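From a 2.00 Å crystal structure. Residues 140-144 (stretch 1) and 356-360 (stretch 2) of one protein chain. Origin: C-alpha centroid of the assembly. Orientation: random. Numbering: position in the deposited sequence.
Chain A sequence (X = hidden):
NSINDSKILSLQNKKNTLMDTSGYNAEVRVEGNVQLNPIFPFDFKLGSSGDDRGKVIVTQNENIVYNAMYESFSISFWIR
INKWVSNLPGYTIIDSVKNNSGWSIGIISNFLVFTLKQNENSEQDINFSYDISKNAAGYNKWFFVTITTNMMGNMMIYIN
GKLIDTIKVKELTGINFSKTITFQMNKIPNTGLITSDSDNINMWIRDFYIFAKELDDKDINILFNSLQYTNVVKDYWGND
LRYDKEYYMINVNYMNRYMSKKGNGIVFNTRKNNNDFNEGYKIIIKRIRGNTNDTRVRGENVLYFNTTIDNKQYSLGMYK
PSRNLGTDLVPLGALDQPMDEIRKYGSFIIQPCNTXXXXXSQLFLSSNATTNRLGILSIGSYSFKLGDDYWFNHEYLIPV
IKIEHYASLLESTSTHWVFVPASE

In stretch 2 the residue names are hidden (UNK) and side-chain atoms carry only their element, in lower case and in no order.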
# COMPACT_ATOMS: atom_id res chain seq x y z
N ASN A 140 5.78 3.76 -2.94
CA ASN A 140 6.41 2.64 -2.25
C ASN A 140 5.47 1.69 -1.53
O ASN A 140 5.87 0.98 -0.60
CB ASN A 140 7.45 3.19 -1.27
CG ASN A 140 8.17 4.40 -1.82
OD1 ASN A 140 8.64 4.39 -2.96
ND2 ASN A 140 8.25 5.46 -1.02
N LYS A 141 4.22 1.66 -1.97
CA LYS A 141 3.24 0.80 -1.35
C LYS A 141 2.99 -0.50 -2.11
O LYS A 141 3.32 -0.64 -3.29
CB LYS A 141 1.91 1.56 -1.21
CG LYS A 141 1.29 1.97 -2.53
CD LYS A 141 0.20 3.04 -2.34
CE LYS A 141 0.79 4.36 -1.82
NZ LYS A 141 -0.24 5.40 -1.53
N TRP A 142 2.42 -1.47 -1.41
CA TRP A 142 2.07 -2.74 -2.03
C TRP A 142 0.91 -2.45 -2.97
O TRP A 142 0.03 -1.66 -2.63
CB TRP A 142 1.57 -3.73 -0.98
CG TRP A 142 2.61 -4.57 -0.30
CD1 TRP A 142 3.06 -4.44 0.98
CD2 TRP A 142 3.27 -5.71 -0.85
NE1 TRP A 142 3.96 -5.44 1.27
CE2 TRP A 142 4.10 -6.24 0.16
CE3 TRP A 142 3.23 -6.35 -2.10
CZ2 TRP A 142 4.90 -7.37 -0.04
CZ3 TRP A 142 4.02 -7.47 -2.30
CH2 TRP A 142 4.85 -7.98 -1.27
N PHE A 143 0.92 -3.05 -4.16
CA PHE A 143 -0.19 -2.88 -5.07
C PHE A 143 -0.41 -4.18 -5.85
O PHE A 143 0.52 -4.97 -6.02
CB PHE A 143 -0.02 -1.64 -6.00
CG PHE A 143 1.14 -1.71 -6.95
CD1 PHE A 143 0.94 -2.05 -8.28
CD2 PHE A 143 2.42 -1.34 -6.53
CE1 PHE A 143 2.00 -2.03 -9.19
CE2 PHE A 143 3.49 -1.32 -7.43
CZ PHE A 143 3.27 -1.67 -8.76
N PHE A 144 -1.65 -4.40 -6.27
CA PHE A 144 -2.02 -5.62 -6.98
C PHE A 144 -2.14 -5.40 -8.48
O PHE A 144 -2.96 -4.60 -8.94
CB PHE A 144 -3.34 -6.16 -6.43
CG PHE A 144 -3.76 -7.48 -7.01
CD1 PHE A 144 -3.01 -8.63 -6.76
CD2 PHE A 144 -4.92 -7.58 -7.77
CE1 PHE A 144 -3.43 -9.86 -7.26
CE2 PHE A 144 -5.34 -8.81 -8.27
CZ PHE A 144 -4.59 -9.95 -8.02
N UNK A 356 -8.27 3.05 -3.91
CA UNK A 356 -7.27 2.85 -4.93
C UNK A 356 -5.99 3.59 -4.55
O UNK A 356 -4.89 3.05 -4.68
c UNK A 356 -6.46 2.21 -8.08
c UNK A 356 -7.77 3.38 -6.28
c UNK A 356 -5.44 2.19 -9.04
c UNK A 356 -4.94 4.50 -8.57
c UNK A 356 -6.72 3.37 -7.35
c UNK A 356 -5.96 4.51 -7.61
c UNK A 356 -4.68 3.33 -9.29
N UNK A 357 -6.14 4.83 -4.08
CA UNK A 357 -5.01 5.67 -3.73
C UNK A 357 -4.27 5.42 -2.43
O UNK A 357 -3.11 5.82 -2.30
o UNK A 357 -6.71 8.42 -5.28
o UNK A 357 -4.98 7.34 -6.09
c UNK A 357 -5.42 7.15 -3.75
c UNK A 357 -5.73 7.67 -5.14
N UNK A 358 -4.90 4.76 -1.46
CA UNK A 358 -4.20 4.56 -0.19
C UNK A 358 -4.82 3.56 0.77
O UNK A 358 -6.00 3.21 0.67
c UNK A 358 -5.72 7.68 -0.21
c UNK A 358 -5.41 6.62 0.65
c UNK A 358 -7.92 7.88 0.76
c UNK A 358 -6.97 8.31 -0.16
o UNK A 358 -9.15 8.48 0.81
c UNK A 358 -7.63 6.83 1.63
c UNK A 358 -6.38 6.21 1.57
c UNK A 358 -4.08 5.90 0.54
N UNK A 359 -4.00 3.13 1.72
CA UNK A 359 -4.39 2.23 2.80
C UNK A 359 -4.63 3.19 3.96
O UNK A 359 -3.71 3.89 4.40
c UNK A 359 -3.65 -0.80 1.83
c UNK A 359 -1.41 -0.34 0.25
c UNK A 359 -3.32 -1.69 0.81
c UNK A 359 -2.87 0.33 2.08
o UNK A 359 -1.89 -2.34 -0.98
c UNK A 359 -3.24 1.29 3.17
c UNK A 359 -1.74 0.55 1.28
c UNK A 359 -2.21 -1.45 0.03
N UNK A 360 -5.86 3.25 4.46
CA UNK A 360 -6.16 4.16 5.55
C UNK A 360 -7.13 3.56 6.56
O UNK A 360 -7.39 2.36 6.57
c UNK A 360 -6.72 5.47 5.00
O HOH W 1 -1.38 4.16 1.19

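Position 356 carries seven side-chain carbons and no other element: one carbon leads to a closed ring of six. A six-membered all-carbon ring without an oxygen is the mark of phenylalanine, so this is Phe356. Its chi1 is t, and the ring stays out of reach of stretch 1.

Position 357 has four side-chain atoms, two carbons in a row with two oxygens on the second. This short carboxylate is aspartate, Asp357. The CA-to-CB bond points away from stretch 1, and one carboxylate oxygen, OD2, is hydrogen-bonded elsewhere in the structure. What the residue offers stretch 1 is its main chain: NZ of Lys141 donates a hydrogen bond to O of Asp357 at 3.0 Å. The lysine thus meets a carbonyl here and not the acid group.

At position 358 a single carbon precedes a ring of six carbons that bears one oxygen at the far end, which identifies tyrosine, Tyr358. Its CA-to-CB bond also points away, and its closest side-chain approach is from CB, 4.4 Å from NZ of Lys141. The phenol takes no part in the contact; the residue is partly exposed, and a tyrosine, with its polar hydroxyl, is compatible with such a setting.

Position 359 repeats the same atom count, one carbon, a six-carbon ring and one oxygen, but here the CA-to-CB bond points toward stretch 1. The oxygen lies 2.6 Å from O of Trp142. A phenol both spans the gap and supplies a donor, as a bare phenyl ring could not: this is Tyr359, with chi1 m, and its OH donates a short hydrogen bond to that carbonyl. Lower on the ring, CE2 packs 4.1 Å from CB of Lys141, which lies at the ring edge, near its plane.

Position 360 has one side-chain carbon, hence Ala360. It is buried but out of reach of stretch 1.

The contact is small, 189 Å² in all, and rests on two reciprocal side-chain-to-backbone hydrogen bonds: Lys141 reaches across to the carbonyl of Asp357, and Tyr359 reaches back to that of Trp142. A water ties the two together, accepting from NZ of Lys141 at 3.2 Å and from the backbone N of Tyr359 at 2.9 Å. Long side chains with polar ends suit this arrangement, because the paired backbones remain well apart, with CA of Lys141 8.4 Å from CA of Tyr358.

Stretch 2, residues 356-360: FDYYA
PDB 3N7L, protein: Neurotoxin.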